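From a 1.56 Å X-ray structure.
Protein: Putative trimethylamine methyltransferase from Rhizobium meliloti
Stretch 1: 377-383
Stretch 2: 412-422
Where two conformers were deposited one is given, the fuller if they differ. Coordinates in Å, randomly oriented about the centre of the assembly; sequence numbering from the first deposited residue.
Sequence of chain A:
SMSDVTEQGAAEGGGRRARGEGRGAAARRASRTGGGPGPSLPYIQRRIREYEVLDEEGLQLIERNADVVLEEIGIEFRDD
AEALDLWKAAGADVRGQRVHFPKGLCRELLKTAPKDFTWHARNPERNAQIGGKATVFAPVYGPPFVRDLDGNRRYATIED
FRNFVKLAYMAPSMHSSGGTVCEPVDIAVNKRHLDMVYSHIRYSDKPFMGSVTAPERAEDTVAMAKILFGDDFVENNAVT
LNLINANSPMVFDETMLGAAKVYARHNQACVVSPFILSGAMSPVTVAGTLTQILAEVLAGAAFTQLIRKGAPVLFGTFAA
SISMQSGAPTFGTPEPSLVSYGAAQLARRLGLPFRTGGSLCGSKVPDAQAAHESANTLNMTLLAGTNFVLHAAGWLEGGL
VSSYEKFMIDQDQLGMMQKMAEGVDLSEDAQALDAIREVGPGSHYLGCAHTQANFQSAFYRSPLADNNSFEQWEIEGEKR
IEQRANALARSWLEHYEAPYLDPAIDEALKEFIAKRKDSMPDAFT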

ATOM      1  N   THR A 377       3.804   0.351   4.687  1.00 12.68           N
ATOM      2  CA  THR A 377       4.899  -0.562   5.019  1.00 12.80           C
ATOM      3  C   THR A 377       4.511  -1.996   4.658  1.00 12.58           C
ATOM      4  O   THR A 377       5.308  -2.745   4.095  1.00 12.89           O
ATOM      5  CB  THR A 377       5.268  -0.472   6.516  1.00 13.10           C
ATOM      6  OG1 THR A 377       5.460   0.907   6.923  1.00 13.43           O
ATOM      7  CG2 THR A 377       6.535  -1.212   6.816  1.00 13.75           C
ATOM      8  N   LEU A 378       3.268  -2.389   4.975  1.00 12.36           N
ATOM      9  CA  LEU A 378       2.836  -3.766   4.745  1.00 12.84           C
ATOM     10  C   LEU A 378       2.702  -4.130   3.265  1.00 13.18           C
ATOM     11  O   LEU A 378       3.067  -5.237   2.830  1.00 13.01           O
ATOM     12  CB  LEU A 378       1.530  -4.044   5.496  1.00 13.14           C
ATOM     13  CG  LEU A 378       1.020  -5.486   5.418  1.00 13.82           C
ATOM     14  CD1 LEU A 378       1.998  -6.374   6.178  1.00 14.35           C
ATOM     15  CD2 LEU A 378      -0.372  -5.517   6.053  1.00 14.26           C
ATOM     16  N   ASN A 379       2.207  -3.207   2.458  1.00 13.12           N
ATOM     17  CA  ASN A 379       2.125  -3.481   1.024  0.50 13.73           C
ATOM     18  C   ASN A 379       3.529  -3.678   0.420  1.00 13.75           C
ATOM     19  O   ASN A 379       3.727  -4.581  -0.364  1.00 13.99           O
ATOM     20  CB  ASN A 379       1.285  -2.404   0.296  0.50 13.82           C
ATOM     21  CG  ASN A 379      -0.222  -2.585   0.522  0.50 14.31           C
ATOM     22  OD1 ASN A 379      -0.819  -3.636   0.203  0.50 15.70           O
ATOM     23  ND2 ASN A 379      -0.856  -1.546   1.040  0.50 14.15           N
HETATM   24  N   MSE A 380       4.490  -2.873   0.814  1.00 13.55           N
HETATM   25  CA  MSE A 380       5.893  -3.069   0.385  1.00 14.02           C
HETATM   26  C   MSE A 380       6.374  -4.410   0.866  1.00 13.66           C
HETATM   27  O   MSE A 380       7.027  -5.157   0.146  1.00 13.82           O
HETATM   28  CB  MSE A 380       6.768  -1.919   0.875  1.00 14.78           C
HETATM   29  CG  MSE A 380       8.259  -2.107   0.707  1.00 15.66           C
HETATM   30 SE   MSE A 380       9.084  -3.293   2.006  1.00 17.64          SE
HETATM   31  CE  MSE A 380       8.867  -2.136   3.563  1.00 17.27           C
ATOM     32  N   THR A 381       5.987  -4.787   2.086  1.00 13.46           N
ATOM     33  CA  THR A 381       6.526  -6.012   2.688  1.00 13.45           C
ATOM     34  C   THR A 381       6.145  -7.206   1.825  1.00 13.88           C
ATOM     35  O   THR A 381       6.961  -8.074   1.510  1.00 13.91           O
ATOM     36  CB  THR A 381       5.977  -6.182   4.119  1.00 13.38           C
ATOM     37  OG1 THR A 381       6.389  -5.069   4.926  1.00 13.15           O
ATOM     38  CG2 THR A 381       6.445  -7.448   4.761  1.00 13.86           C
ATOM     39  N   LEU A 382       4.889  -7.224   1.382  1.00 13.92           N
ATOM     40  CA  LEU A 382       4.438  -8.346   0.554  1.00 14.76           C
ATOM     41  C   LEU A 382       5.064  -8.264  -0.835  1.00 14.66           C
ATOM     42  O   LEU A 382       5.554  -9.276  -1.383  1.00 14.72           O
ATOM     43  CB  LEU A 382       2.929  -8.327   0.406  1.00 16.06           C
ATOM     44  CG  LEU A 382       2.362  -9.472  -0.457  1.00 17.69           C
ATOM     45  CD1 LEU A 382       2.516 -10.773   0.265  1.00 18.60           C
ATOM     46  CD2 LEU A 382       0.922  -9.219  -0.840  1.00 19.21           C
ATOM     47  N   LEU A 383       5.030  -7.096  -1.445  1.00 14.60           N
ATOM     48  CA  LEU A 383       5.461  -6.985  -2.838  1.00 15.21           C
ATOM     49  C   LEU A 383       6.959  -7.152  -2.997  1.00 15.29           C
ATOM     50  O   LEU A 383       7.428  -7.612  -4.049  1.00 15.03           O
ATOM     51  CB  LEU A 383       5.000  -5.649  -3.438  1.00 16.18           C
ATOM     52  CG  LEU A 383       3.485  -5.484  -3.516  1.00 16.85           C
ATOM     53  CD1 LEU A 383       3.187  -4.163  -4.153  1.00 18.08           C
ATOM     54  CD2 LEU A 383       2.842  -6.583  -4.302  1.00 17.75           C
TER
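Stretch 2, residues 412-422: DQLGMMQKMAE

The most unusual feature of this contact is a close approach between a polar oxygen and a methyl group: Asn 379 OD1 lies only 3.0 Å from CE of Met 417, a selenomethionine. No hydrogen bond crosses between the two stretches, so this short pair is not a conventional polar link. A distance of 3.0 Å is short for a contact between a carbon and an oxygen. The CA-to-CB bond of Asn 379 points sideways, but the end of its side chain comes nearer, while its ND2 is hydrogen-bonded elsewhere in the structure.

Stretch 2 is helical from its first residue, continuing a helix that begins earlier in the chain, and it lies beside the helix of stretch 1 with the two chains heading in broadly the same direction. The axes cross at -29° and approach to 10.8 Å, a separation wide enough for side chains to fill the gap. The register sets Leu 414 beside Leu 378, with their CA atoms 8.4 Å apart, and Met 417 beside Leu 382, where the CA atoms are 7.0 Å apart; the backbones are thus nearer at the second pair.

Stretch 1 presents Leu 378 and Leu 382, one helical turn apart; the CA-to-CB bonds of both point toward the other stretch. Each adopts the t, p rotamer, and their branched ends each bring two methyl groups to the contact. Leu 378 CD1 meets CD2 of Leu 414 at 3.8 Å, and Leu 378 CD2 lies 3.8 Å from CB of Gln 413 and 3.8 Å from CG of Met 417. Gln 413 suits this place because its aliphatic CB packs against Leu 378 while its OE1 is hydrogen-bonded elsewhere in the structure.

Met 417 is the centre of the contact, covered over 94 Å², more than any other residue here. Its long, unbranched side chain bends through m, m and t torsions and touches both leucines and Asn 379. Leu 382 CD2 lies 4.0 Å from SE of Met 417 and 3.8 Å from its backbone O; that oxygen also accepts the helical hydrogen bond from Ala 421 N at 3.0 Å.

Farther along, Leu 382 CD2 reaches CG of Met 420, another selenomethionine, at 3.8 Å, and Leu 382 CD1 stands 4.2 Å from CB of Ala 421. The small alanine contributes a single methyl group here. Altogether the stretches bury 366 Å², summed over both sides, chiefly through apolar packing.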

ATOM      1  N   ASP A 412      -6.275  -8.370  10.258  1.00 14.51           N
ATOM      2  CA  ASP A 412      -7.259  -8.376   9.183  1.00 15.90           C
ATOM      3  C   ASP A 412      -6.584  -8.046   7.842  1.00 15.23           C
ATOM      4  O   ASP A 412      -6.770  -8.761   6.829  1.00 16.23           O
ATOM      5  CB  ASP A 412      -8.381  -7.409   9.561  1.00 16.72           C
ATOM      6  CG  ASP A 412      -9.472  -7.344   8.566  1.00 18.63           C
ATOM      7  OD1 ASP A 412      -9.760  -8.372   7.889  1.00 21.19           O
ATOM      8  OD2 ASP A 412     -10.082  -6.248   8.453  1.00 19.07           O
ATOM      9  N   GLN A 413      -5.724  -7.034   7.853  1.00 14.38           N
ATOM     10  CA  GLN A 413      -4.931  -6.708   6.689  1.00 14.47           C
ATOM     11  C   GLN A 413      -4.061  -7.877   6.279  1.00 14.44           C
ATOM     12  O   GLN A 413      -3.864  -8.145   5.076  1.00 14.51           O
ATOM     13  CB  GLN A 413      -4.120  -5.411   6.889  1.00 14.65           C
ATOM     14  CG  GLN A 413      -4.990  -4.185   7.062  1.00 14.96           C
ATOM     15  CD  GLN A 413      -5.821  -3.874   5.806  1.00 16.30           C
ATOM     16  OE1 GLN A 413      -5.271  -3.784   4.702  1.00 17.25           O
ATOM     17  NE2 GLN A 413      -7.121  -3.748   5.969  1.00 17.53           N
ATOM     18  N   LEU A 414      -3.503  -8.584   7.256  1.00 13.64           N
ATOM     19  CA  LEU A 414      -2.670  -9.735   6.912  1.00 13.79           C
ATOM     20  C   LEU A 414      -3.453 -10.770   6.123  1.00 14.26           C
ATOM     21  O   LEU A 414      -2.887 -11.428   5.241  1.00 14.42           O
ATOM     22  CB  LEU A 414      -2.022 -10.365   8.150  1.00 13.58           C
ATOM     23  CG  LEU A 414      -1.143  -9.446   9.003  1.00 13.27           C
ATOM     24  CD1 LEU A 414      -0.656 -10.263  10.188  1.00 13.45           C
ATOM     25  CD2 LEU A 414       0.019  -8.850   8.218  1.00 13.16           C
ATOM     26  N   GLY A 415      -4.722 -10.996   6.485  1.00 14.71           N
ATOM     27  CA  GLY A 415      -5.557 -11.927   5.699  1.00 15.66           C
ATOM     28  C   GLY A 415      -5.715 -11.464   4.248  1.00 16.09           C
ATOM     29  O   GLY A 415      -5.722 -12.301   3.325  1.00 16.28           O
HETATM   30  N   MSE A 416      -5.777 -10.149   4.048  1.00 16.23           N
HETATM   31  CA  MSE A 416      -5.900  -9.597   2.683  0.80 16.67           C
HETATM   32  C   MSE A 416      -4.611  -9.856   1.949  1.00 16.68           C
HETATM   33  O   MSE A 416      -4.630 -10.240   0.785  1.00 16.03           O
HETATM   34  CB  MSE A 416      -6.214  -8.117   2.729  0.80 17.45           C
HETATM   35  CG  MSE A 416      -7.641  -8.000   3.184  0.80 18.88           C
HETATM   36 SE   MSE A 416      -8.032  -6.054   3.172  0.80 22.05          SE
HETATM   37  CE  MSE A 416      -9.384  -6.236   4.639  0.80 21.72           C
HETATM   38  N   MSE A 417      -3.485  -9.678   2.606  1.00 15.56           N
HETATM   39  CA  MSE A 417      -2.195  -9.926   1.975  1.00 16.22           C
HETATM   40  C   MSE A 417      -2.027 -11.399   1.609  1.00 16.07           C
HETATM   41  O   MSE A 417      -1.538 -11.741   0.535  1.00 15.83           O
HETATM   42  CB  MSE A 417      -1.009  -9.528   2.861  1.00 16.66           C
HETATM   43  CG  MSE A 417      -0.995  -8.061   3.264  1.00 17.81           C
HETATM   44 SE   MSE A 417      -0.879  -6.783   1.766  1.00 21.33          SE
HETATM   45  CE  MSE A 417      -1.882  -5.222   2.524  1.00 23.09           C
ATOM     46  N   GLN A 418      -2.501 -12.298   2.470  1.00 16.00           N
ATOM     47  CA  GLN A 418      -2.456 -13.722   2.203  1.00 16.42           C
ATOM     48  C   GLN A 418      -3.251 -14.059   0.940  1.00 17.01           C
ATOM     49  O   GLN A 418      -2.791 -14.835   0.103  1.00 16.69           O
ATOM     50  CB  GLN A 418      -3.006 -14.486   3.430  1.00 16.63           C
ATOM     51  CG  GLN A 418      -3.063 -15.976   3.252  1.00 17.10           C
ATOM     52  CD  GLN A 418      -2.301 -16.799   4.268  1.00 16.91           C
ATOM     53  OE1 GLN A 418      -2.182 -16.416   5.439  1.00 16.90           O
ATOM     54  NE2 GLN A 418      -1.886 -17.986   3.857  1.00 17.37           N
ATOM     55  N   LYS A 419      -4.414 -13.466   0.808  1.00 17.21           N
ATOM     56  CA  LYS A 419      -5.234 -13.727  -0.382  1.00 18.73           C
ATOM     57  C   LYS A 419      -4.602 -13.102  -1.636  1.00 18.51           C
ATOM     58  O   LYS A 419      -4.560 -13.749  -2.694  1.00 17.44           O
ATOM     59  CB  LYS A 419      -6.649 -13.216  -0.135  1.00 20.79           C
ATOM     60  CG  LYS A 419      -7.592 -13.379  -1.311  1.00 23.75           C
ATOM     61  CD  LYS A 419      -7.810 -14.876  -1.649  1.00 26.78           C
ATOM     62  CE  LYS A 419      -8.772 -15.023  -2.826  1.00 30.26           C
ATOM     63  NZ  LYS A 419     -10.060 -14.327  -2.523  1.00 31.86           N
HETATM   64  N   MSE A 420      -4.105 -11.865  -1.526  1.00 18.17           N
HETATM   65  CA  MSE A 420      -3.435 -11.162  -2.640  0.50 18.57           C
HETATM   66  C   MSE A 420      -2.315 -11.981  -3.207  1.00 18.65           C
HETATM   67  O   MSE A 420      -2.099 -12.052  -4.423  1.00 18.80           O
HETATM   68  CB  MSE A 420      -2.890  -9.810  -2.148  0.50 18.90           C
HETATM   69  CG  MSE A 420      -2.090  -9.002  -3.173  0.50 19.59           C
HETATM   70 SE   MSE A 420      -3.447  -8.149  -4.313  0.50 21.89          SE
HETATM   71  CE  MSE A 420      -3.899  -6.901  -2.853  0.50 21.49           C
ATOM     72  N   ALA A 421      -1.546 -12.596  -2.323  1.00 17.98           N
ATOM     73  CA  ALA A 421      -0.358 -13.370  -2.702  1.00 18.13           C
ATOM     74  C   ALA A 421      -0.652 -14.523  -3.616  1.00 19.19           C
ATOM     75  O   ALA A 421       0.264 -14.977  -4.299  1.00 19.16           O
ATOM     76  CB  ALA A 421       0.310 -13.877  -1.443  1.00 17.97           C
ATOM     77  N   GLU A 422      -1.899 -14.987  -3.653  1.00 20.02           N
ATOM     78  CA  GLU A 422      -2.292 -16.105  -4.549  1.00 21.63           C
ATOM     79  C   GLU A 422      -2.354 -15.656  -5.994  1.00 21.17           C
ATOM     80  O   GLU A 422      -2.379 -16.502  -6.896  1.00 21.25           O
ATOM     81  CB  GLU A 422      -3.641 -16.682  -4.167  1.00 24.11           C
ATOM     82  CG  GLU A 422      -3.718 -17.251  -2.762  1.00 27.43           C
ATOM     83  CD  GLU A 422      -5.128 -17.745  -2.434  1.00 31.30           C
ATOM     84  OE1 GLU A 422      -6.032 -17.636  -3.289  1.00 36.93           O
ATOM     85  OE2 GLU A 422      -5.338 -18.232  -1.312  1.00 38.14           O
TER